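Local structure of exodeoxyribonuclease III (Methanosarcina mazei, 5J8N) at residues 44-49 / 56-61; 179-184 / 223-228; 194-199 / 235-240. The protein probably acts in DNA repair as a magnesium-dependent nuclease, cutting DNA at abasic sites and trimming strands from their 3' ends. The protein carries 3 engineered substitutions. All coordinates share one frame; numbering follows the deposited sequence.

Contact 1 of 3, residues 44-49 / 56-61; sequences DKLPRE and YYNYFV
A leucine methyl set on the face of a phenylalanine ring makes this a small apolar CH-pi contact, at an outer edge of one of the two beta-sheets of the DNase I-like fold. Leu46, in the turn that leads into the short helix 48-51, reaches across to Phe60 on the edge strand 57-61, and both side chains leave their backbones toward each other. The two methyls of Leu46 divide the work. CD2 stands over the middle of the ring, 3.5 Å from the Phe60 centroid and only 10° off the ring normal, so its hydrogens meet the pi cloud almost head-on. CD1 shifts toward the rim, where it comes within 3.4 Å of Phe60 CD1. With chi1 at -66°, CG of Leu46 lies anti to its own carbonyl carbon, and the branch is thereby carried over the ring. A polar neighbour closes the side: Asn58 OD1 lies at the ring edge, in the plane of Phe60, and 4.0 Å from Leu46 CD1. The Asn58 amide is steadied from the other end by a weak hydrogen bond from ND2 to Lys51 O, at the end of helix 48-51. The chain just before Leu46 is tightly turned: Lys45 is the centre of an inverse gamma turn, with a weak Leu46 N to Asp44 O bond of 3.2 Å, and Pro47 occupies the N-cap position of the helix that follows. Asp44 N in turn bonds to Ser62 OG, tying the start of this turn to the residue after the strand. Strand 57-61 pairs antiparallel with strand 71-75, whose Phe74 meets the Phe60 ring nearly at right angles, while Glu49 and Tyr56 touch helix 22-27, at Leu23 and Leu26 respectively.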
loop_
_atom_site.group_PDB
_atom_site.type_symbol
_atom_site.label_atom_id
_atom_site.label_comp_id
_atom_site.label_asym_id
_atom_site.label_seq_id
_atom_site.Cartn_x
_atom_site.Cartn_y
_atom_site.Cartn_z
ATOM N N ASP A 44 15.547 3.486 -11.962
ATOM C CA ASP A 44 14.979 2.345 -12.675
ATOM C C ASP A 44 15.914 1.115 -12.734
ATOM O O ASP A 44 15.736 0.214 -13.562
ATOM C CB ASP A 44 14.599 2.784 -14.096
ATOM C CG ASP A 44 13.477 3.818 -14.102
ATOM O OD1 ASP A 44 12.796 3.998 -13.063
ATOM O OD2 ASP A 44 13.285 4.469 -15.156
ATOM N N LYS A 45 16.907 1.072 -11.848
ATOM C CA LYS A 45 17.851 -0.047 -11.818
ATOM C C LYS A 45 17.336 -1.129 -10.876
ATOM O O LYS A 45 17.684 -1.167 -9.695
ATOM C CB LYS A 45 19.232 0.440 -11.403
ATOM C CG LYS A 45 19.898 1.213 -12.514
ATOM C CD LYS A 45 20.871 2.230 -11.979
ATOM C CE LYS A 45 21.136 3.340 -12.996
ATOM N NZ LYS A 45 21.741 4.563 -12.364
ATOM N N LEU A 46 16.488 -1.985 -11.433
ATOM C CA LEU A 46 15.833 -3.021 -10.667
ATOM C C LEU A 46 16.792 -4.152 -10.483
ATOM O O LEU A 46 17.656 -4.355 -11.315
ATOM C CB LEU A 46 14.581 -3.527 -11.375
ATOM C CG LEU A 46 13.452 -2.533 -11.525
ATOM C CD1 LEU A 46 12.442 -3.088 -12.475
ATOM C CD2 LEU A 46 12.892 -2.301 -10.144
ATOM N N PRO A 47 16.647 -4.872 -9.381
ATOM C CA PRO A 47 17.352 -6.146 -9.214
ATOM C C PRO A 47 17.169 -7.053 -10.435
ATOM O O PRO A 47 16.048 -7.160 -10.947
ATOM C CB PRO A 47 16.663 -6.755 -7.981
ATOM C CG PRO A 47 16.186 -5.587 -7.209
ATOM C CD PRO A 47 15.740 -4.591 -8.246
ATOM N N ARG A 48 18.232 -7.723 -10.879
ATOM C CA ARG A 48 18.147 -8.623 -12.029
ATOM C C ARG A 48 17.055 -9.689 -11.836
ATOM O O ARG A 48 16.325 -10.041 -12.772
ATOM C CB ARG A 48 19.507 -9.286 -12.269
ATOM C CG ARG A 48 19.540 -10.259 -13.437
ATOM C CD ARG A 48 20.954 -10.749 -13.731
ATOM N NE ARG A 48 21.449 -11.652 -12.696
ATOM C CZ ARG A 48 22.643 -11.549 -12.112
ATOM N NH1 ARG A 48 23.481 -10.579 -12.461
ATOM N NH2 ARG A 48 23.005 -12.425 -11.184
ATOM N N GLU A 49 16.912 -10.166 -10.606
ATOM C CA GLU A 49 15.972 -11.244 -10.332
ATOM C C GLU A 49 14.533 -10.854 -10.517
ATOM O O GLU A 49 13.680 -11.738 -10.662
ATOM C CB GLU A 49 16.144 -11.774 -8.903
ATOM C CG GLU A 49 17.509 -12.321 -8.602
ATOM C CD GLU A 49 18.499 -11.246 -8.194
ATOM O OE1 GLU A 49 18.227 -10.039 -8.369
ATOM O OE2 GLU A 49 19.563 -11.616 -7.681
ATOM N N TYR A 56 4.732 -12.975 -15.092
ATOM C CA TYR A 56 4.254 -11.666 -14.572
ATOM C C TYR A 56 4.714 -10.516 -15.463
ATOM O O TYR A 56 5.818 -10.548 -15.963
ATOM C CB TYR A 56 4.738 -11.373 -13.161
ATOM C CG TYR A 56 4.073 -12.169 -12.070
ATOM C CD1 TYR A 56 2.936 -11.689 -11.433
ATOM C CD2 TYR A 56 4.627 -13.379 -11.651
ATOM C CE1 TYR A 56 2.310 -12.414 -10.368
ATOM C CE2 TYR A 56 4.005 -14.112 -10.621
ATOM C CZ TYR A 56 2.867 -13.616 -9.984
ATOM O OH TYR A 56 2.277 -14.363 -8.980
ATOM N N TYR A 57 3.837 -9.553 -15.651
ATOM C CA TYR A 57 4.205 -8.225 -16.130
ATOM C C TYR A 57 4.677 -7.470 -14.911
ATOM O O TYR A 57 4.161 -7.680 -13.805
ATOM C CB TYR A 57 3.022 -7.527 -16.783
ATOM C CG TYR A 57 2.563 -8.252 -18.032
ATOM C CD1 TYR A 57 3.120 -7.945 -19.277
ATOM C CD2 TYR A 57 1.574 -9.241 -17.979
ATOM C CE1 TYR A 57 2.729 -8.605 -20.415
ATOM C CE2 TYR A 57 1.171 -9.910 -19.136
ATOM C CZ TYR A 57 1.771 -9.587 -20.344
ATOM O OH TYR A 57 1.392 -10.236 -21.491
ATOM N N ASN A 58 5.623 -6.551 -15.080
ATOM C CA ASN A 58 5.974 -5.714 -13.941
ATOM C C ASN A 58 6.202 -4.272 -14.352
ATOM O O ASN A 58 6.638 -4.020 -15.480
ATOM C CB ASN A 58 7.221 -6.264 -13.224
ATOM C CG ASN A 58 8.493 -6.033 -13.990
ATOM O OD1 ASN A 58 9.148 -4.999 -13.822
ATOM N ND2 ASN A 58 8.827 -6.949 -14.900
ATOM N N TYR A 59 5.879 -3.379 -13.415
ATOM C CA TYR A 59 5.933 -1.916 -13.667
ATOM C C TYR A 59 6.436 -1.247 -12.425
ATOM O O TYR A 59 5.952 -1.549 -11.332
ATOM C CB TYR A 59 4.544 -1.369 -14.046
ATOM C CG TYR A 59 3.952 -2.181 -15.187
ATOM C CD1 TYR A 59 4.338 -1.945 -16.482
ATOM C CD2 TYR A 59 3.089 -3.233 -14.925
ATOM C CE1 TYR A 59 3.845 -2.741 -17.518
ATOM C CE2 TYR A 59 2.630 -4.002 -15.937
ATOM C CZ TYR A 59 2.972 -3.767 -17.197
ATOM O OH TYR A 59 2.548 -4.590 -18.229
ATOM N N PHE A 60 7.395 -0.334 -12.547
ATOM C CA PHE A 60 7.998 0.316 -11.396
ATOM C C PHE A 60 8.090 1.802 -11.614
ATOM O O PHE A 60 8.287 2.254 -12.796
ATOM C CB PHE A 60 9.440 -0.208 -11.155
ATOM C CG PHE A 60 9.478 -1.535 -10.448
ATOM C CD1 PHE A 60 9.334 -2.720 -11.165
ATOM C CD2 PHE A 60 9.525 -1.577 -9.047
ATOM C CE1 PHE A 60 9.339 -3.957 -10.461
ATOM C CE2 PHE A 60 9.553 -2.788 -8.344
ATOM C CZ PHE A 60 9.456 -3.977 -9.069
ATOM N N VAL A 61 8.046 2.544 -10.518
ATOM C CA VAL A 61 8.371 3.988 -10.573
ATOM C C VAL A 61 9.409 4.231 -9.498
ATOM O O VAL A 61 9.331 3.667 -8.379
ATOM C CB VAL A 61 7.126 4.864 -10.403
ATOM C CG1 VAL A 61 6.498 4.726 -9.092
ATOM C CG2 VAL A 61 7.474 6.369 -10.695
#

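Contact 2 of 3, residues 179-184 / 223-228; sequences AWMDKF and YVFVSE
Phe184 drives its ring edge into the face of Phe225, a T-shaped pair at the buried helix-to-sheet interface of the DNase I-like fold, where helix 175-186 covers strand 218-227. The centroids are 4.7 Å apart and the planes meet at 69°. Phe184 CE2 is the atom that points in, above the centre of the Phe225 ring and 3.6 Å from Phe225 CD2. One helical turn earlier, Met181 supplies a second point of contact. Its CE methyl lies over the Tyr223 ring, 3.6 Å from Tyr223 CZ, and touches the edge of Phe225 at CZ; the sulfur stands obliquely to the tyrosine, a Met-aromatic contact. The bend at chi3 (71°) brings the methyl against both rings. Were Phe225 replaced by an alanine, the Phe184 edge would probably lose its aromatic face and the Met181 methyl one of its two ring neighbours, opening a gap between helix and strand.

Further out, Phe132 meets Phe184 edge-to-face and Leu133 touches it, both from helix 119-141, so the pair is continuous with a larger hydrophobic core. Backbone bonds from Phe225 to Ile148 and from Tyr223 to Gly150 hold the strand against its antiparallel neighbour. The short axes of 179-184 and 223-227 approach to 12.4 Å, with their N-to-C directions 33° apart, and the large side chains described fill the interval. The Tyr223 hydroxyl, 3.7 Å from Met181 CE, is bonded to Thr154 O, which fixes the polar end of the ring beneath that methyl.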
loop_
_atom_site.group_PDB
_atom_site.type_symbol
_atom_site.label_atom_id
_atom_site.label_comp_id
_atom_site.label_asym_id
_atom_site.label_seq_id
_atom_site.Cartn_x
_atom_site.Cartn_y
_atom_site.Cartn_z
ATOM N N ALA A 179 -8.105 11.960 11.199
ATOM C CA ALA A 179 -9.290 12.693 10.724
ATOM C C ALA A 179 -9.289 12.623 9.205
ATOM O O ALA A 179 -10.359 12.534 8.567
ATOM C CB ALA A 179 -9.291 14.134 11.210
ATOM N N TRP A 180 -8.115 12.724 8.589
ATOM C CA TRP A 180 -8.088 12.628 7.130
ATOM C C TRP A 180 -8.585 11.249 6.702
ATOM O O TRP A 180 -9.329 11.144 5.719
ATOM C CB TRP A 180 -6.695 12.918 6.539
ATOM C CG TRP A 180 -6.752 12.685 5.059
ATOM C CD1 TRP A 180 -7.198 13.569 4.114
ATOM C CD2 TRP A 180 -6.504 11.449 4.365
ATOM N NE1 TRP A 180 -7.203 12.954 2.872
ATOM C CE2 TRP A 180 -6.774 11.663 3.005
ATOM C CE3 TRP A 180 -6.021 10.210 4.761
ATOM C CZ2 TRP A 180 -6.590 10.667 2.027
ATOM C CZ3 TRP A 180 -5.839 9.203 3.801
ATOM C CH2 TRP A 180 -6.150 9.440 2.431
ATOM N N MET A 181 -8.188 10.173 7.391
ATOM C CA MET A 181 -8.694 8.847 7.040
ATOM C C MET A 181 -10.216 8.787 7.191
ATOM O O MET A 181 -10.900 8.196 6.339
ATOM C CB MET A 181 -8.012 7.814 7.889
ATOM C CG MET A 181 -6.494 7.652 7.549
ATOM S SD MET A 181 -5.762 6.163 8.218
ATOM C CE MET A 181 -6.538 4.937 7.195
ATOM N N ASP A 182 -10.775 9.421 8.219
ATOM C CA ASP A 182 -12.222 9.483 8.367
ATOM C C ASP A 182 -12.832 10.124 7.111
ATOM O O ASP A 182 -13.843 9.633 6.565
ATOM C CB ASP A 182 -12.634 10.310 9.580
ATOM C CG ASP A 182 -12.299 9.657 10.925
ATOM O OD1 ASP A 182 -12.217 8.391 11.015
ATOM O OD2 ASP A 182 -12.162 10.440 11.907
ATOM N N LYS A 183 -12.253 11.249 6.682
ATOM C CA LYS A 183 -12.775 12.032 5.545
ATOM C C LYS A 183 -12.688 11.180 4.268
ATOM O O LYS A 183 -13.643 11.152 3.480
ATOM C CB LYS A 183 -11.984 13.314 5.405
ATOM C CG LYS A 183 -12.389 14.172 4.208
ATOM C CD LYS A 183 -11.335 15.291 4.098
ATOM C CE LYS A 183 -11.602 16.173 2.881
ATOM N NZ LYS A 183 -10.600 17.295 2.810
ATOM N N PHE A 184 -11.571 10.482 4.076
ATOM C CA PHE A 184 -11.391 9.599 2.926
ATOM C C PHE A 184 -12.505 8.523 2.903
ATOM O O PHE A 184 -13.226 8.380 1.923
ATOM C CB PHE A 184 -9.985 8.997 3.048
ATOM C CG PHE A 184 -9.666 7.843 2.117
ATOM C CD1 PHE A 184 -10.179 7.754 0.824
ATOM C CD2 PHE A 184 -8.769 6.873 2.554
ATOM C CE1 PHE A 184 -9.812 6.675 -0.015
ATOM C CE2 PHE A 184 -8.417 5.812 1.722
ATOM C CZ PHE A 184 -8.944 5.728 0.455
ATOM N N TYR A 223 -2.979 -1.068 4.113
ATOM C CA TYR A 223 -4.413 -1.234 3.891
ATOM C C TYR A 223 -4.690 -1.571 2.433
ATOM O O TYR A 223 -3.867 -1.266 1.552
ATOM C CB TYR A 223 -5.151 0.074 4.196
ATOM C CG TYR A 223 -5.005 0.660 5.579
ATOM C CD1 TYR A 223 -3.836 1.327 5.959
ATOM C CD2 TYR A 223 -6.084 0.643 6.469
ATOM C CE1 TYR A 223 -3.706 1.903 7.216
ATOM C CE2 TYR A 223 -5.969 1.213 7.760
ATOM C CZ TYR A 223 -4.777 1.870 8.082
ATOM O OH TYR A 223 -4.709 2.480 9.319
ATOM N N VAL A 224 -5.850 -2.151 2.200
ATOM C CA VAL A 224 -6.395 -2.111 0.839
ATOM C C VAL A 224 -7.770 -1.516 0.969
ATOM O O VAL A 224 -8.647 -2.028 1.684
ATOM C CB VAL A 224 -6.441 -3.479 0.115
ATOM C CG1 VAL A 224 -6.854 -3.271 -1.334
ATOM C CG2 VAL A 224 -5.082 -4.206 0.192
ATOM N N PHE A 225 -8.010 -0.401 0.291
ATOM C CA PHE A 225 -9.303 0.261 0.240
ATOM C C PHE A 225 -9.998 -0.043 -1.055
ATOM O O PHE A 225 -9.333 -0.253 -2.088
ATOM C CB PHE A 225 -9.153 1.773 0.363
ATOM C CG PHE A 225 -8.342 2.206 1.550
ATOM C CD1 PHE A 225 -8.926 2.255 2.822
ATOM C CD2 PHE A 225 -7.034 2.533 1.391
ATOM C CE1 PHE A 225 -8.159 2.674 3.936
ATOM C CE2 PHE A 225 -6.253 2.957 2.490
ATOM C CZ PHE A 225 -6.833 2.995 3.772
ATOM N N VAL A 226 -11.306 -0.101 -1.010
ATOM C CA VAL A 226 -12.091 -0.208 -2.276
ATOM C C VAL A 226 -13.157 0.846 -2.279
ATOM O O VAL A 226 -13.720 1.214 -1.243
ATOM C CB VAL A 226 -12.704 -1.606 -2.490
ATOM C CG1 VAL A 226 -11.572 -2.675 -2.585
ATOM C CG2 VAL A 226 -13.745 -1.968 -1.397
ATOM N N SER A 227 -13.462 1.367 -3.459
ATOM C CA SER A 227 -14.667 2.180 -3.593
ATOM C C SER A 227 -15.893 1.323 -3.284
ATOM O O SER A 227 -15.896 0.099 -3.475
ATOM C CB SER A 227 -14.757 2.773 -4.994
ATOM O OG SER A 227 -14.528 1.754 -5.975
ATOM N N GLU A 228 -16.934 1.973 -2.790
ATOM C CA GLU A 228 -18.145 1.278 -2.361
ATOM C C GLU A 228 -18.743 0.396 -3.436
ATOM O O GLU A 228 -19.338 -0.638 -3.115
ATOM C CB GLU A 228 -19.192 2.341 -1.904
ATOM C CG GLU A 228 -20.618 1.829 -1.730
ATOM C CD GLU A 228 -20.742 0.895 -0.573
ATOM O OE1 GLU A 228 -21.639 0.008 -0.618
ATOM O OE2 GLU A 228 -19.955 1.062 0.393
#

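Contact 3 of 3, residues 194-199 / 235-240; sequences RMFNPE and KSASIY
Within this contact Phe196 sets its ring mainly against backbone rather than against another side chain: the atoms it meets are largely peptide atoms of Lys235, Ser236 and Ala237. CZ lies 3.8 Å from Lys235 C, and CE2 is as close to Ser236 C, so the far end of the ring follows the chain from one peptide to the next. These atoms lie obliquely to the ring. The one side-chain partner across the contact is Ala237, whose CB is 4.0 Å from Phe196 CD2; its small methyl lets the ring come down close to the strand. The Phe196 side chain also touches Val234, just before segment 235-240. A chi1 of -56° sets CG of Phe196 anti to its carbonyl carbon and swings the ring toward the strand, while CB of the preceding Met195 lies over one ring face, near the rim.

The strand beneath is an outermost one of its sheet in the DNase I-like fold, pairing antiparallel with strand 251-256, and it is irregular just here. Lys235 and Ser236 both face Glu254 in a classic beta bulge, and Ser236 OG is hydrogen-bonded to Glu254 OE1. The ring thus rests on the bulged part of the strand.

After Phe196 the chain is folded back on itself by polar bonds. Asn197 OD1 accepts from Glu199 N at 2.8 Å, an Asx turn. Arg194 closes the same bend with a single nitrogen: NH1 donates to Glu199 O at 2.8 Å and to Asn197 O at 2.9 Å. Both oxygens lie close to the guanidinium plane, although NH1 stands above the carbonyl plane of Glu199, 39° out of it. Each bond is nearly straight at its hydrogen, and the two together limit how the guanidinium can turn. The other terminal nitrogen, NH2, forms a salt bridge with Asp160 OD1.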
loop_
_atom_site.group_PDB
_atom_site.type_symbol
_atom_site.label_atom_id
_atom_site.label_comp_id
_atom_site.label_asym_id
_atom_site.label_seq_id
_atom_site.Cartn_x
_atom_site.Cartn_y
_atom_site.Cartn_z
ATOM N N ARG A 194 -11.433 -4.350 7.577
ATOM C CA ARG A 194 -12.537 -4.113 8.501
ATOM C C ARG A 194 -13.912 -4.478 7.941
ATOM O O ARG A 194 -14.887 -4.508 8.687
ATOM C CB ARG A 194 -12.516 -2.634 8.955
ATOM C CG ARG A 194 -11.296 -2.270 9.795
ATOM C CD ARG A 194 -11.097 -3.196 11.014
ATOM N NE ARG A 194 -9.934 -2.763 11.792
ATOM C CZ ARG A 194 -9.380 -3.544 12.719
ATOM N NH1 ARG A 194 -9.815 -4.779 12.915
ATOM N NH2 ARG A 194 -8.349 -3.098 13.399
ATOM N N MET A 195 -14.001 -4.821 6.659
ATOM C CA MET A 195 -15.238 -5.411 6.144
ATOM C C MET A 195 -15.517 -6.743 6.804
ATOM O O MET A 195 -16.670 -7.138 6.886
ATOM C CB MET A 195 -15.174 -5.616 4.632
ATOM C CG MET A 195 -15.175 -4.293 3.878
ATOM S SD MET A 195 -14.904 -4.533 2.119
ATOM C CE MET A 195 -16.449 -5.356 1.718
ATOM N N PHE A 196 -14.486 -7.439 7.289
ATOM C CA PHE A 196 -14.701 -8.803 7.795
ATOM C C PHE A 196 -14.216 -9.000 9.238
ATOM O O PHE A 196 -14.691 -9.908 9.918
ATOM C CB PHE A 196 -13.968 -9.833 6.919
ATOM C CG PHE A 196 -14.339 -9.767 5.464
ATOM C CD1 PHE A 196 -15.480 -10.368 4.968
ATOM C CD2 PHE A 196 -13.509 -9.103 4.606
ATOM C CE1 PHE A 196 -15.788 -10.281 3.617
ATOM C CE2 PHE A 196 -13.801 -8.994 3.277
ATOM C CZ PHE A 196 -14.933 -9.606 2.778
ATOM N N ASN A 197 -13.268 -8.184 9.701
ATOM C CA ASN A 197 -12.627 -8.435 10.980
ATOM C C ASN A 197 -12.550 -7.182 11.822
ATOM O O ASN A 197 -11.787 -6.263 11.479
ATOM C CB ASN A 197 -11.224 -8.998 10.758
ATOM C CG ASN A 197 -10.590 -9.497 12.067
ATOM O OD1 ASN A 197 -11.011 -9.111 13.167
ATOM N ND2 ASN A 197 -9.642 -10.411 11.961
ATOM N N PRO A 198 -13.325 -7.137 12.898
ATOM C CA PRO A 198 -13.351 -5.977 13.790
ATOM C C PRO A 198 -12.322 -5.995 14.906
ATOM O O PRO A 198 -12.302 -5.025 15.686
ATOM C CB PRO A 198 -14.746 -6.075 14.404
ATOM C CG PRO A 198 -14.956 -7.538 14.529
ATOM C CD PRO A 198 -14.353 -8.137 13.286
ATOM N N GLU A 199 -11.504 -7.031 14.984
ATOM C CA GLU A 199 -10.710 -7.261 16.190
ATOM C C GLU A 199 -9.390 -6.489 16.173
ATOM O O GLU A 199 -8.805 -6.178 15.113
ATOM C CB GLU A 199 -10.446 -8.748 16.360
ATOM C CG GLU A 199 -11.733 -9.547 16.462
ATOM C CD GLU A 199 -11.503 -11.059 16.532
ATOM O OE1 GLU A 199 -10.342 -11.521 16.503
ATOM O OE2 GLU A 199 -12.501 -11.797 16.632
ATOM N N LYS A 235 -14.148 -10.671 -1.545
ATOM C CA LYS A 235 -14.483 -11.944 -0.919
ATOM C C LYS A 235 -13.654 -12.234 0.307
ATOM O O LYS A 235 -14.076 -13.081 1.106
ATOM C CB LYS A 235 -14.308 -13.052 -1.927
ATOM C CG LYS A 235 -15.166 -12.880 -3.178
ATOM C CD LYS A 235 -16.612 -12.683 -2.812
ATOM C CE LYS A 235 -17.509 -12.418 -4.029
ATOM N NZ LYS A 235 -18.956 -12.305 -3.636
ATOM N N SER A 236 -12.492 -11.625 0.448
ATOM C CA SER A 236 -11.692 -11.821 1.645
ATOM C C SER A 236 -10.744 -10.650 1.749
ATOM O O SER A 236 -10.496 -9.956 0.751
ATOM C CB SER A 236 -10.867 -13.144 1.600
ATOM O OG SER A 236 -9.777 -12.980 0.746
ATOM N N ALA A 237 -10.210 -10.407 2.950
ATOM C CA ALA A 237 -9.182 -9.379 3.166
ATOM C C ALA A 237 -8.286 -9.861 4.302
ATOM O O ALA A 237 -8.795 -10.337 5.320
ATOM C CB ALA A 237 -9.855 -8.040 3.537
ATOM N N SER A 238 -6.975 -9.793 4.092
ATOM C CA SER A 238 -6.014 -10.496 4.949
ATOM C C SER A 238 -4.894 -9.597 5.397
ATOM O O SER A 238 -4.547 -8.640 4.712
ATOM C CB SER A 238 -5.397 -11.686 4.168
ATOM O OG SER A 238 -6.408 -12.603 3.805
ATOM N N ILE A 239 -4.252 -10.016 6.504
ATOM C CA ILE A 239 -2.936 -9.538 6.881
ATOM C C ILE A 239 -2.116 -10.816 6.959
ATOM O O ILE A 239 -2.596 -11.870 7.358
ATOM C CB ILE A 239 -2.938 -8.766 8.201
ATOM C CG1 ILE A 239 -3.888 -7.575 8.083
ATOM C CG2 ILE A 239 -1.545 -8.270 8.557
ATOM C CD1 ILE A 239 -4.162 -6.945 9.447
ATOM N N TYR A 240 -0.839 -10.702 6.550
ATOM C CA TYR A 240 0.066 -11.870 6.483
ATOM C C TYR A 240 1.262 -11.753 7.443
ATOM O O TYR A 240 2.412 -11.580 7.005
ATOM C CB TYR A 240 0.595 -12.029 5.020
ATOM C CG TYR A 240 -0.460 -12.379 4.012
ATOM C CD1 TYR A 240 -1.209 -11.370 3.389
ATOM C CD2 TYR A 240 -0.658 -13.693 3.625
ATOM C CE1 TYR A 240 -2.178 -11.723 2.433
ATOM C CE2 TYR A 240 -1.653 -14.017 2.713
ATOM C CZ TYR A 240 -2.372 -13.024 2.115
ATOM O OH TYR A 240 -3.331 -13.391 1.137
#

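Contact 1 lies far from the other two, its centre about 29 Å from the centre of each and across the middle of the chain from them. Contacts 1 and 3 nevertheless belong to one sheet, at its two outermost strands, 57-61 and 234-239. Contact 2 belongs to the other sheet; its centre is about 15 Å from that of contact 3, with nearest atoms about 5 Å apart, and their segments alternate along the chain. At contact 2 the side chain of Tyr223 is about 5 Å from that of Asp222, predicted to be important for activity, and about 7 Å from that of the predicted active-site residue Asp151. Phe60 of contact 1 lies about 10 Å, side chain to side chain, from the magnesium ligand Glu38.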